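Local coordinates for protein 3'-5'-exonuclease (Saccharomyces cerevisiae, PDB 3E2V) that probably cuts double-stranded DNA as a magnesium-dependent TatD-type nuclease, combining endonuclease activity with 3'-to-5' exonuclease activity, at residues Gly28-Lys33 / Val336-Leu341; Ser122-Val127 / Gln177-Glu182; Ser205-Phe210 / Ala259-Lys264; Glu285-Val290 / Ser370-Val375. One frame throughout, in Å; residues are numbered along the deposited sequence. Where two conformers were deposited one is given.

Interaction 1. Residues Gly28-Lys33 / Val336-Leu341; sequences GIYNGK and VKKNKL
Lys338 lays its aliphatic chain over one face of the Tyr30 ring, a CH-pi contact made beside the turn of a tight beta hairpin. The hairpin joins strands 29-30 and 33-34 through a type I' turn from Tyr30 to Lys33, with Asn31 and Gly32 at positive phi in its two central positions, and the paired backbone bonds between Tyr30 and Lys33 close it. The two side chains slide past each other in opposite directions. Lys338 CB stands above the middle of the ring, 4.0 Å from the centroid and only 10° off the ring normal, while farther along the chain Lys338 CD comes down near the root of the tyrosine, 3.6 Å from Tyr30 CG. What lets the lysine lie this way is its first torsion: CG sits between the backbone N and the carbonyl carbon (chi1 57°), and the chain then runs straight until it bends at chi4. The ammonium end also makes a cation-pi contact with Tyr35. At the far end of the ring, Tyr30 OH is hydrogen-bonded to His36 NE2, which helps to fix how the ring is turned. A serine in place of Tyr30 would probably leave the methylenes of Lys338 without their flat support and His36 NE2 without its hydroxyl partner. Val353 of strand 351-353 touches both Tyr30 and Lys338, so the hairpin and the loop after strand 334-336 share one small cluster. At its outer margin, Asn31 OD1 approaches Lys338 CE to 4.4 Å.

Interaction 2. Residues Ser122-Val127 / Gln177-Glu182; sequences SLYAKV and QKVFFE
Tyr124 is the first residue of segment 122-127 to reach across to helix 174-187, and it meets Val179 there. Its ring swings out because CG is anti to the backbone N (chi1 -177°), and the two side chains cross at about a right angle. The methyl CG2 of Val179 comes obliquely against the CE1, CZ and OH side of the ring; the modelled gap to CE1 is too short for two carbons, so its exact value is doubtful. One turn of the helix later comes Val127, which points toward the other helix and puts its CG1 methyl at the edge of the Phe180 ring, 4.1 Å from Phe180 CZ and near the ring plane. The two side chains arrive from opposite directions.

On the partner helix, Val179 serves both sides of this small cluster. With CG1 anti to its own backbone N (chi1 176°), that methyl sits 4.3 Å above the centre of the neighbouring Phe180 ring, while CG2 is turned to Tyr124. Phe180 also stacks on Phe97, meets the ring of Phe228, and touches Ala134 and Leu138 of helix 132-149, so Val127 joins a larger apolar cluster rich in aromatic rings. Helix 174-187 follows strand 156-165 of the TIM barrel, while helix 118-129 lies between strands 82-87 and 156-165. The backbones stay well apart, with Tyr124 CA and Val179 CA 8.7 Å from each other. No hydrogen bond or salt bridge joins the two segments, so between them the contact rests on methyl groups and rings, through shape and dispersion.

Interaction 3. Residues Ser205-Phe210 / Ala259-Lys264; sequences SACDDF and AIDLQK
The carboxylate of Asp261 has Cys207 over one face: Cys207 CB lies off-centre above it, 3.5 Å from Asp261 OD1, and SG sits on the same side. The other oxygen, Asp261 OD2, accepts a hydrogen bond from the backbone N of Ser258, so the group is held in place as the cysteine packs on it. The second flat group, the carboxylate of Asp208, offers the syn lone pair of OD1 to Lys264 NZ at 2.8 Å, a hydrogen-bonded salt bridge between the two helices. Lys264 runs fully extended beyond CG and brings CD and CE past the same oxygen, with CE 3.5 Å from Asp208 OD1. Asp208 OD1 and Asp261 OD1 are 5.8 Å apart, and the lysine ammonium probably eases the repulsion between these like charges.

Cys207 fills the middle of the contact. Its SG is anti to the backbone N (chi1 -165°), which carries the sulfur across to the other helix, 3.8 Å from Asp261 O and 4.2 Å from Lys264 CB. So short a side chain suits backbones this close, with Cys207 CA and Asp261 CA 6.3 Å apart.

Ala206 is the N-cap residue of helix 207-219, so Cys207 and Asp208 belong to its first turn. That helix follows strand 199-204, and helix 259-268 comes after strand 250-252, its parallel neighbour in the sheet. The contact therefore joins helices of successive beta/alpha units in the TIM barrel, with Phe210 packed inward on Leu201 and Met203 of strand 199-204.

Interaction 4. Residues Glu285-Val290 / Ser370-Val375; sequences ENLAVV and SEVKDV
Between segments 285-290 and 370-375 the backbones are nearest at Leu287 and Val372, whose CA atoms are 6.6 Å apart, where helix 284-291 meets the last turn of helix 362-373. Val372 points toward the other helix and divides its work between two methyls. With CG1 anti to the backbone N (chi1 167°), that methyl touches the backbone, 3.3 Å from Leu287 O, while CG2 meets Leu287 CD2 at 3.9 Å; the two side chains cross at about a right angle. Tyr318 of helix 316-325 touches both residues. An alanine in place of Val372 lacks both methyls and would probably open a gap beside Leu287 CD2 and leave the Leu287 carbonyl less closely packed.

Lys373 handles the other end of the interface. Its chain bends at chi3 and chi4, bringing CE to 3.6 Å from Val290 O, and its ammonium is hydrogen-bonded to Lys291 O and Ile293 O. It thus supplies a positive charge and N-H groups where helix 284-291 runs out of backbone donors, an arrangement that probably suits the partial negative charge of a helix C-terminus.

Helix 362-373 stops here as well: Asp374, at positive phi, is the C-prime residue, with Val375 N bonded to Ser370 O at 3.1 Å and Asp374 N more weakly to Glu371 O, the signature of a Schellman motif.

Interactions 2, 3 and 4 form a chain of contacts through helices packed round the TIM barrel. Interactions 2 and 3, with centres about 22 Å apart, touch where Phe181 CZ meets Phe210 CE1 at 3.8 Å; interactions 3 and 4, about 19 Å apart between centres, touch where Leu262 CD2 lies 3.6 Å from Val289 O. Interaction 1 stands apart, its centre about 34 to 37 Å from those of the other three, yet it joins parts of the chain some 300 residues apart, and its segments alternate along the chain with those of interaction 4. None of the four lies at the magnesium site, where His253, just after strand 250-252, and Asp303, after strand 298-300, hold the metal.

Interaction 1. Residues Gly28-Lys33 / Val336-Leu341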
loop_
_atom_site.group_PDB
_atom_site.type_symbol
_atom_site.label_atom_id
_atom_site.label_comp_id
_atom_site.label_asym_id
_atom_site.label_seq_id
_atom_site.Cartn_x
_atom_site.Cartn_y
_atom_site.Cartn_z
ATOM N N GLY A 28 -3.000 -20.172 0.306
ATOM C CA GLY A 28 -3.985 -21.240 0.198
ATOM C C GLY A 28 -4.986 -21.301 1.337
ATOM O O GLY A 28 -5.759 -22.268 1.425
ATOM N N ILE A 29 -5.020 -20.271 2.170
ATOM C CA ILE A 29 -5.854 -20.239 3.364
ATOM C C ILE A 29 -7.009 -19.243 3.202
ATOM O O ILE A 29 -6.795 -18.082 2.842
ATOM C CB ILE A 29 -4.985 -19.910 4.586
ATOM C CG1 ILE A 29 -3.969 -21.028 4.826
ATOM C CG2 ILE A 29 -5.854 -19.714 5.832
ATOM C CD1 ILE A 29 -2.843 -20.610 5.744
ATOM N N TYR A 30 -8.229 -19.723 3.438
ATOM C CA TYR A 30 -9.461 -18.950 3.262
ATOM C C TYR A 30 -10.368 -19.192 4.471
ATOM O O TYR A 30 -10.626 -20.334 4.832
ATOM C CB TYR A 30 -10.191 -19.381 1.987
ATOM C CG TYR A 30 -9.370 -19.296 0.722
ATOM C CD1 TYR A 30 -9.527 -18.227 -0.159
ATOM C CD2 TYR A 30 -8.445 -20.290 0.392
ATOM C CE1 TYR A 30 -8.773 -18.149 -1.330
ATOM C CE2 TYR A 30 -7.671 -20.206 -0.773
ATOM C CZ TYR A 30 -7.851 -19.137 -1.635
ATOM O OH TYR A 30 -7.098 -19.086 -2.785
ATOM N N ASN A 31 -10.835 -18.120 5.110
ATOM C CA ASN A 31 -11.640 -18.266 6.334
ATOM C C ASN A 31 -10.933 -19.184 7.363
ATOM O O ASN A 31 -11.585 -19.963 8.057
ATOM C CB ASN A 31 -13.042 -18.841 6.024
ATOM C CG ASN A 31 -13.674 -18.268 4.749
ATOM O OD1 ASN A 31 -14.112 -19.020 3.873
ATOM N ND2 ASN A 31 -13.736 -16.941 4.649
ATOM N N GLY A 32 -9.603 -19.140 7.416
ATOM C CA GLY A 32 -8.835 -19.877 8.425
ATOM C C GLY A 32 -8.585 -21.345 8.126
ATOM O O GLY A 32 -8.048 -22.068 8.967
ATOM N N LYS A 33 -8.964 -21.753 6.918
ATOM C CA LYS A 33 -8.904 -23.129 6.467
ATOM C C LYS A 33 -8.018 -23.219 5.230
ATOM O O LYS A 33 -8.156 -22.416 4.305
ATOM C CB LYS A 33 -10.330 -23.594 6.148
ATOM C CG LYS A 33 -10.468 -24.877 5.370
ATOM C CD LYS A 33 -11.924 -25.354 5.373
ATOM C CE LYS A 33 -12.113 -26.600 4.530
ATOM N NZ LYS A 33 -13.562 -26.823 4.241
ATOM N N VAL A 336 -11.060 -20.811 -10.986
ATOM C CA VAL A 336 -11.819 -21.919 -10.380
ATOM C C VAL A 336 -12.117 -21.628 -8.916
ATOM O O VAL A 336 -11.466 -20.779 -8.290
ATOM C CB VAL A 336 -11.057 -23.260 -10.478
ATOM C CG1 VAL A 336 -10.909 -23.720 -11.931
ATOM C CG2 VAL A 336 -9.685 -23.179 -9.799
ATOM N N LYS A 337 -13.084 -22.341 -8.340
ATOM C CA LYS A 337 -13.381 -22.174 -6.916
ATOM C C LYS A 337 -12.171 -22.640 -6.091
ATOM O O LYS A 337 -11.377 -23.470 -6.547
ATOM C CB LYS A 337 -14.640 -22.954 -6.508
ATOM C CG LYS A 337 -15.914 -22.568 -7.283
ATOM C CD LYS A 337 -17.094 -23.525 -6.989
ATOM C CE LYS A 337 -16.795 -24.994 -7.390
ATOM N NZ LYS A 337 -17.077 -25.408 -8.823
ATOM N N LYS A 338 -12.021 -22.091 -4.888
ATOM C CA LYS A 338 -10.842 -22.395 -4.060
ATOM C C LYS A 338 -10.625 -23.899 -3.802
ATOM O O LYS A 338 -9.489 -24.344 -3.688
ATOM C CB LYS A 338 -10.891 -21.616 -2.739
ATOM C CG LYS A 338 -12.159 -21.881 -1.927
ATOM C CD LYS A 338 -12.178 -21.072 -0.647
ATOM C CE LYS A 338 -13.465 -21.305 0.141
ATOM N NZ LYS A 338 -14.643 -20.680 -0.494
ATOM N N ASN A 339 -11.708 -24.673 -3.737
ATOM C CA ASN A 339 -11.588 -26.117 -3.502
ATOM C C ASN A 339 -11.242 -26.932 -4.753
ATOM O O ASN A 339 -11.056 -28.154 -4.678
ATOM C CB ASN A 339 -12.862 -26.674 -2.847
ATOM C CG ASN A 339 -14.079 -26.566 -3.746
ATOM O OD1 ASN A 339 -14.248 -25.590 -4.471
ATOM N ND2 ASN A 339 -14.952 -27.563 -3.679
ATOM N N LYS A 340 -11.131 -26.254 -5.895
ATOM C CA LYS A 340 -10.806 -26.888 -7.174
ATOM C C LYS A 340 -9.404 -26.557 -7.680
ATOM O O LYS A 340 -8.963 -27.112 -8.684
ATOM C CB LYS A 340 -11.847 -26.497 -8.243
ATOM C CG LYS A 340 -13.284 -26.880 -7.900
ATOM C CD LYS A 340 -13.457 -28.384 -7.826
ATOM C CE LYS A 340 -14.905 -28.738 -7.564
ATOM N NZ LYS A 340 -15.088 -30.210 -7.648
ATOM N N LEU A 341 -8.692 -25.666 -6.984
ATOM C CA LEU A 341 -7.383 -25.227 -7.457
ATOM C C LEU A 341 -6.295 -26.305 -7.294
ATOM O O LEU A 341 -5.451 -26.481 -8.167
ATOM C CB LEU A 341 -6.949 -23.934 -6.763
ATOM C CG LEU A 341 -5.636 -23.404 -7.328
ATOM C CD1 LEU A 341 -5.839 -22.891 -8.757
ATOM C CD2 LEU A 341 -5.029 -22.342 -6.479
#

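Interaction 2. Residues Ser122-Val127 / Gln177-Glu182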
loop_
_atom_site.group_PDB
_atom_site.type_symbol
_atom_site.label_atom_id
_atom_site.label_comp_id
_atom_site.label_asym_id
_atom_site.label_seq_id
_atom_site.Cartn_x
_atom_site.Cartn_y
_atom_site.Cartn_z
ATOM N N SER A 122 -8.847 2.054 26.693
ATOM C CA SER A 122 -7.988 2.241 27.856
ATOM C C SER A 122 -6.525 2.487 27.520
ATOM O O SER A 122 -5.765 2.971 28.354
ATOM C CB SER A 122 -8.054 1.001 28.752
ATOM O OG SER A 122 -7.345 -0.085 28.170
ATOM N N LEU A 123 -6.120 2.148 26.301
ATOM C CA LEU A 123 -4.690 2.031 26.005
ATOM C C LEU A 123 -3.957 3.359 25.953
ATOM O O LEU A 123 -2.830 3.466 26.450
ATOM C CB LEU A 123 -4.453 1.236 24.717
ATOM C CG LEU A 123 -4.704 -0.272 24.756
ATOM C CD1 LEU A 123 -4.320 -0.858 23.415
ATOM C CD2 LEU A 123 -3.947 -0.963 25.880
ATOM N N TYR A 124 -4.582 4.371 25.360
ATOM C CA TYR A 124 -3.896 5.652 25.215
ATOM C C TYR A 124 -3.475 6.225 26.562
ATOM O O TYR A 124 -2.316 6.591 26.748
ATOM C CB TYR A 124 -4.746 6.672 24.466
ATOM C CG TYR A 124 -4.002 7.965 24.250
ATOM C CD1 TYR A 124 -2.795 7.977 23.559
ATOM C CD2 TYR A 124 -4.496 9.169 24.737
ATOM C CE1 TYR A 124 -2.093 9.145 23.362
ATOM C CE2 TYR A 124 -3.793 10.363 24.535
ATOM C CZ TYR A 124 -2.597 10.335 23.840
ATOM O OH TYR A 124 -1.868 11.499 23.626
ATOM N N ALA A 125 -4.417 6.289 27.500
ATOM C CA ALA A 125 -4.121 6.860 28.810
ATOM C C ALA A 125 -3.025 6.066 29.510
ATOM O O ALA A 125 -2.204 6.646 30.219
ATOM C CB ALA A 125 -5.384 6.937 29.676
ATOM N N LYS A 126 -3.007 4.744 29.290
ATOM C CA LYS A 126 -2.005 3.863 29.905
ATOM C C LYS A 126 -0.617 4.087 29.307
ATOM O O LYS A 126 0.383 4.054 30.018
ATOM C CB LYS A 126 -2.426 2.384 29.828
ATOM C CG LYS A 126 -3.631 2.044 30.744
ATOM C CD LYS A 126 -3.926 0.544 30.877
ATOM C CE LYS A 126 -4.395 -0.122 29.570
ATOM N NZ LYS A 126 -5.108 -1.436 29.812
ATOM N N VAL A 127 -0.561 4.330 27.998
ATOM C CA VAL A 127 0.713 4.623 27.341
ATOM C C VAL A 127 1.274 5.957 27.830
ATOM O O VAL A 127 2.461 6.058 28.154
ATOM C CB VAL A 127 0.553 4.639 25.795
ATOM C CG1 VAL A 127 1.802 5.192 25.126
ATOM C CG2 VAL A 127 0.257 3.236 25.281
ATOM N N GLN A 177 -4.267 5.809 17.126
ATOM C CA GLN A 177 -3.922 5.966 15.710
ATOM C C GLN A 177 -3.134 7.247 15.482
ATOM O O GLN A 177 -2.098 7.249 14.807
ATOM C CB GLN A 177 -5.173 5.965 14.835
ATOM C CG GLN A 177 -5.890 4.617 14.770
ATOM C CD GLN A 177 -6.974 4.596 13.707
ATOM O OE1 GLN A 177 -6.922 5.364 12.730
ATOM N NE2 GLN A 177 -7.946 3.705 13.873
ATOM N N LYS A 178 -3.634 8.356 16.011
ATOM C CA LYS A 178 -2.994 9.649 15.751
ATOM C C LYS A 178 -1.591 9.679 16.346
ATOM O O LYS A 178 -0.636 10.128 15.694
ATOM C CB LYS A 178 -3.847 10.791 16.317
ATOM C CG LYS A 178 -5.101 11.051 15.492
ATOM C CD LYS A 178 -6.085 11.957 16.249
ATOM C CE LYS A 178 -5.664 13.402 16.254
ATOM N NZ LYS A 178 -6.570 14.152 17.201
ATOM N N VAL A 179 -1.452 9.219 17.588
ATOM C CA VAL A 179 -0.137 9.280 18.236
ATOM C C VAL A 179 0.916 8.445 17.493
ATOM O O VAL A 179 2.030 8.919 17.247
ATOM C CB VAL A 179 -0.193 8.862 19.717
ATOM C CG1 VAL A 179 1.204 8.840 20.307
ATOM C CG2 VAL A 179 -1.051 9.840 20.497
ATOM N N PHE A 180 0.566 7.211 17.137
ATOM C CA PHE A 180 1.554 6.323 16.523
ATOM C C PHE A 180 1.753 6.528 15.024
ATOM O O PHE A 180 2.795 6.173 14.502
ATOM C CB PHE A 180 1.334 4.877 16.975
ATOM C CG PHE A 180 1.695 4.686 18.409
ATOM C CD1 PHE A 180 3.036 4.692 18.786
ATOM C CD2 PHE A 180 0.713 4.635 19.393
ATOM C CE1 PHE A 180 3.399 4.580 20.142
ATOM C CE2 PHE A 180 1.062 4.540 20.750
ATOM C CZ PHE A 180 2.392 4.523 21.121
ATOM N N PHE A 181 0.782 7.144 14.351
ATOM C CA PHE A 181 1.054 7.666 13.000
ATOM C C PHE A 181 2.151 8.734 13.109
ATOM O O PHE A 181 3.162 8.695 12.387
ATOM C CB PHE A 181 -0.238 8.227 12.401
ATOM C CG PHE A 181 -0.097 8.867 11.035
ATOM C CD1 PHE A 181 0.817 8.398 10.078
ATOM C CD2 PHE A 181 -0.961 9.889 10.682
ATOM C CE1 PHE A 181 0.885 9.001 8.811
ATOM C CE2 PHE A 181 -0.916 10.487 9.435
ATOM C CZ PHE A 181 -0.004 10.052 8.488
ATOM N N GLU A 182 1.953 9.684 14.021
ATOM C CA GLU A 182 2.906 10.770 14.155
ATOM C C GLU A 182 4.290 10.308 14.614
ATOM O O GLU A 182 5.291 10.768 14.071
ATOM C CB GLU A 182 2.366 11.862 15.081
ATOM C CG GLU A 182 3.353 13.016 15.256
ATOM C CD GLU A 182 2.721 14.238 15.876
ATOM O OE1 GLU A 182 1.484 14.394 15.804
ATOM O OE2 GLU A 182 3.484 15.050 16.438
#

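Interaction 3. Residues Ser205-Phe210 / Ala259-Lys264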
loop_
_atom_site.group_PDB
_atom_site.type_symbol
_atom_site.label_atom_id
_atom_site.label_comp_id
_atom_site.label_asym_id
_atom_site.label_seq_id
_atom_site.Cartn_x
_atom_site.Cartn_y
_atom_site.Cartn_z
ATOM N N SER A 205 -11.529 7.675 5.685
ATOM C CA SER A 205 -12.528 8.428 6.465
ATOM C C SER A 205 -11.931 9.356 7.519
ATOM O O SER A 205 -12.556 9.654 8.536
ATOM C CB SER A 205 -13.559 7.477 7.101
ATOM O OG SER A 205 -14.109 6.626 6.107
ATOM N N ALA A 206 -10.705 9.810 7.272
ATOM C CA ALA A 206 -9.933 10.563 8.250
ATOM C C ALA A 206 -9.217 11.745 7.591
ATOM O O ALA A 206 -8.156 12.144 8.048
ATOM C CB ALA A 206 -8.913 9.639 8.909
ATOM N N CYS A 207 -9.785 12.311 6.530
ATOM C CA CYS A 207 -9.007 13.235 5.716
ATOM C C CYS A 207 -8.513 14.448 6.492
ATOM O O CYS A 207 -7.325 14.790 6.420
ATOM C CB CYS A 207 -9.782 13.648 4.471
ATOM S SG CYS A 207 -8.709 14.444 3.224
ATOM N N ASP A 208 -9.400 15.111 7.232
ATOM C CA ASP A 208 -8.982 16.336 7.910
ATOM C C ASP A 208 -7.866 16.086 8.930
ATOM O O ASP A 208 -6.882 16.829 8.957
ATOM C CB ASP A 208 -10.165 17.062 8.561
ATOM C CG ASP A 208 -11.052 17.765 7.550
ATOM O OD1 ASP A 208 -10.627 18.024 6.398
ATOM O OD2 ASP A 208 -12.198 18.071 7.929
ATOM N N ASP A 209 -7.996 15.022 9.735
ATOM C CA ASP A 209 -6.967 14.718 10.727
ATOM C C ASP A 209 -5.659 14.265 10.077
ATOM O O ASP A 209 -4.576 14.575 10.573
ATOM C CB ASP A 209 -7.443 13.650 11.705
ATOM C CG ASP A 209 -8.468 14.176 12.716
ATOM O OD1 ASP A 209 -8.787 15.387 12.688
ATOM O OD2 ASP A 209 -8.953 13.378 13.539
ATOM N N PHE A 210 -5.765 13.534 8.969
ATOM C CA PHE A 210 -4.598 13.033 8.223
ATOM C C PHE A 210 -3.825 14.226 7.679
ATOM O O PHE A 210 -2.607 14.323 7.853
ATOM C CB PHE A 210 -5.149 12.145 7.101
ATOM C CG PHE A 210 -4.125 11.514 6.181
ATOM C CD1 PHE A 210 -3.427 10.368 6.561
ATOM C CD2 PHE A 210 -3.977 11.981 4.878
ATOM C CE1 PHE A 210 -2.545 9.731 5.667
ATOM C CE2 PHE A 210 -3.088 11.357 3.977
ATOM C CZ PHE A 210 -2.364 10.236 4.393
ATOM N N ALA A 259 -14.381 14.097 -3.855
ATOM C CA ALA A 259 -13.704 15.151 -4.624
ATOM C C ALA A 259 -13.093 16.216 -3.704
ATOM O O ALA A 259 -11.998 16.706 -3.960
ATOM C CB ALA A 259 -14.665 15.796 -5.621
ATOM N N ILE A 260 -13.800 16.562 -2.628
ATOM C CA ILE A 260 -13.289 17.534 -1.660
ATOM C C ILE A 260 -12.040 16.984 -0.957
ATOM O O ILE A 260 -11.042 17.693 -0.803
ATOM C CB ILE A 260 -14.380 17.924 -0.622
ATOM C CG1 ILE A 260 -15.535 18.665 -1.319
ATOM C CG2 ILE A 260 -13.797 18.810 0.480
ATOM C CD1 ILE A 260 -16.820 18.780 -0.479
ATOM N N ASP A 261 -12.092 15.714 -0.571
ATOM C CA ASP A 261 -10.930 15.074 0.058
ATOM C C ASP A 261 -9.742 15.075 -0.891
ATOM O O ASP A 261 -8.605 15.361 -0.474
ATOM C CB ASP A 261 -11.205 13.605 0.391
ATOM C CG ASP A 261 -12.258 13.410 1.440
ATOM O OD1 ASP A 261 -12.476 14.323 2.273
ATOM O OD2 ASP A 261 -12.854 12.297 1.424
ATOM N N LEU A 262 -9.992 14.744 -2.159
ATOM C CA LEU A 262 -8.909 14.716 -3.145
ATOM C C LEU A 262 -8.211 16.069 -3.236
ATOM O O LEU A 262 -6.994 16.139 -3.262
ATOM C CB LEU A 262 -9.406 14.287 -4.527
ATOM C CG LEU A 262 -8.353 14.381 -5.634
ATOM C CD1 LEU A 262 -7.186 13.405 -5.375
ATOM C CD2 LEU A 262 -8.971 14.147 -7.021
ATOM N N GLN A 263 -8.987 17.152 -3.314
ATOM C CA GLN A 263 -8.393 18.473 -3.417
ATOM C C GLN A 263 -7.570 18.813 -2.157
ATOM O O GLN A 263 -6.493 19.403 -2.262
ATOM C CB GLN A 263 -9.464 19.517 -3.720
ATOM C CG GLN A 263 -10.093 19.341 -5.104
ATOM C CD GLN A 263 -9.050 19.336 -6.221
ATOM O OE1 GLN A 263 -8.178 20.207 -6.273
ATOM N NE2 GLN A 263 -9.136 18.356 -7.113
ATOM N N LYS A 264 -8.048 18.415 -0.983
ATOM C CA LYS A 264 -7.263 18.636 0.232
ATOM C C LYS A 264 -5.920 17.909 0.148
ATOM O O LYS A 264 -4.884 18.460 0.553
ATOM C CB LYS A 264 -8.034 18.176 1.472
ATOM C CG LYS A 264 -9.244 19.070 1.821
ATOM C CD LYS A 264 -10.119 18.431 2.884
ATOM C CE LYS A 264 -11.239 19.384 3.270
ATOM N NZ LYS A 264 -12.214 18.780 4.221
#

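Interaction 4. Residues Glu285-Val290 / Ser370-Val375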
loop_
_atom_site.group_PDB
_atom_site.type_symbol
_atom_site.label_atom_id
_atom_site.label_comp_id
_atom_site.label_asym_id
_atom_site.label_seq_id
_atom_site.Cartn_x
_atom_site.Cartn_y
_atom_site.Cartn_z
ATOM N N GLU A 285 -19.471 8.034 -8.827
ATOM C CA GLU A 285 -18.797 9.085 -8.052
ATOM C C GLU A 285 -17.294 8.833 -7.971
ATOM O O GLU A 285 -16.504 9.752 -8.206
ATOM C CB GLU A 285 -19.395 9.236 -6.649
ATOM C CG GLU A 285 -18.736 10.340 -5.804
ATOM C CD GLU A 285 -19.096 10.277 -4.323
ATOM O OE1 GLU A 285 -19.924 9.413 -3.914
ATOM O OE2 GLU A 285 -18.531 11.099 -3.560
ATOM N N ASN A 286 -16.902 7.604 -7.624
ATOM C CA ASN A 286 -15.474 7.230 -7.629
ATOM C C ASN A 286 -14.812 7.560 -8.974
ATOM O O ASN A 286 -13.694 8.088 -9.021
ATOM C CB ASN A 286 -15.283 5.720 -7.410
ATOM C CG ASN A 286 -15.616 5.233 -6.000
ATOM O OD1 ASN A 286 -16.047 4.085 -5.839
ATOM N ND2 ASN A 286 -15.364 6.051 -4.977
ATOM N N LEU A 287 -15.462 7.202 -10.081
ATOM C CA LEU A 287 -14.874 7.454 -11.387
ATOM C C LEU A 287 -14.698 8.952 -11.642
ATOM O O LEU A 287 -13.680 9.367 -12.191
ATOM C CB LEU A 287 -15.709 6.807 -12.509
ATOM C CG LEU A 287 -15.972 5.299 -12.429
ATOM C CD1 LEU A 287 -16.772 4.888 -13.667
ATOM C CD2 LEU A 287 -14.673 4.499 -12.324
ATOM N N ALA A 288 -15.680 9.747 -11.217
ATOM C CA ALA A 288 -15.631 11.209 -11.375
ATOM C C ALA A 288 -14.475 11.801 -10.588
ATOM O O ALA A 288 -13.839 12.766 -11.022
ATOM C CB ALA A 288 -16.944 11.834 -10.929
ATOM N N VAL A 289 -14.220 11.227 -9.422
ATOM C CA VAL A 289 -13.120 11.689 -8.586
ATOM C C VAL A 289 -11.797 11.311 -9.245
ATOM O O VAL A 289 -10.906 12.152 -9.370
ATOM C CB VAL A 289 -13.216 11.126 -7.150
ATOM C CG1 VAL A 289 -12.006 11.555 -6.333
ATOM C CG2 VAL A 289 -14.486 11.615 -6.458
ATOM N N VAL A 290 -11.661 10.060 -9.690
ATOM C CA VAL A 290 -10.444 9.615 -10.384
ATOM C C VAL A 290 -10.116 10.486 -11.606
ATOM O O VAL A 290 -8.940 10.785 -11.862
ATOM C CB VAL A 290 -10.534 8.102 -10.726
ATOM C CG1 VAL A 290 -9.499 7.677 -11.750
ATOM C CG2 VAL A 290 -10.375 7.303 -9.453
ATOM N N SER A 370 -7.833 4.664 -18.048
ATOM C CA SER A 370 -7.621 5.278 -19.353
ATOM C C SER A 370 -8.953 5.705 -19.982
ATOM O O SER A 370 -9.053 6.807 -20.540
ATOM C CB SER A 370 -6.852 4.324 -20.267
ATOM O OG SER A 370 -7.683 3.276 -20.725
ATOM N N GLU A 371 -9.978 4.866 -19.862
ATOM C CA GLU A 371 -11.294 5.196 -20.416
ATOM C C GLU A 371 -11.956 6.337 -19.652
ATOM O O GLU A 371 -12.527 7.257 -20.252
ATOM C CB GLU A 371 -12.195 3.952 -20.445
ATOM C CG GLU A 371 -11.752 2.914 -21.470
ATOM C CD GLU A 371 -12.040 3.351 -22.901
ATOM O OE1 GLU A 371 -13.169 3.817 -23.155
ATOM O OE2 GLU A 371 -11.139 3.230 -23.747
ATOM N N VAL A 372 -11.868 6.298 -18.328
ATOM C CA VAL A 372 -12.446 7.344 -17.497
ATOM C C VAL A 372 -11.825 8.712 -17.799
ATOM O O VAL A 372 -12.533 9.716 -17.891
ATOM C CB VAL A 372 -12.301 7.000 -15.996
ATOM C CG1 VAL A 372 -12.600 8.202 -15.122
ATOM C CG2 VAL A 372 -13.217 5.841 -15.631
ATOM N N LYS A 373 -10.508 8.740 -17.963
ATOM C CA LYS A 373 -9.789 10.000 -18.182
ATOM C C LYS A 373 -9.698 10.415 -19.640
ATOM O O LYS A 373 -9.213 11.519 -19.939
ATOM C CB LYS A 373 -8.373 9.877 -17.637
ATOM C CG LYS A 373 -8.273 9.930 -16.152
ATOM C CD LYS A 373 -6.806 9.838 -15.771
ATOM C CE LYS A 373 -6.506 10.645 -14.540
ATOM N NZ LYS A 373 -6.713 12.103 -14.736
ATOM N N ASP A 374 -10.119 9.541 -20.547
ATOM C CA ASP A 374 -9.970 9.791 -21.984
ATOM C C ASP A 374 -8.495 10.092 -22.314
ATOM O O ASP A 374 -8.158 11.073 -22.992
ATOM C CB ASP A 374 -10.903 10.926 -22.439
ATOM C CG ASP A 374 -10.985 11.043 -23.949
ATOM O OD1 ASP A 374 -10.734 10.038 -24.661
ATOM O OD2 ASP A 374 -11.298 12.156 -24.423
ATOM N N VAL A 375 -7.621 9.247 -21.781
ATOM C CA VAL A 375 -6.191 9.276 -22.045
ATOM C C VAL A 375 -5.928 7.955 -22.716
ATOM O O VAL A 375 -6.360 6.913 -22.213
ATOM C CB VAL A 375 -5.370 9.377 -20.728
ATOM C CG1 VAL A 375 -3.867 9.255 -20.994
ATOM C CG2 VAL A 375 -5.676 10.682 -20.008
#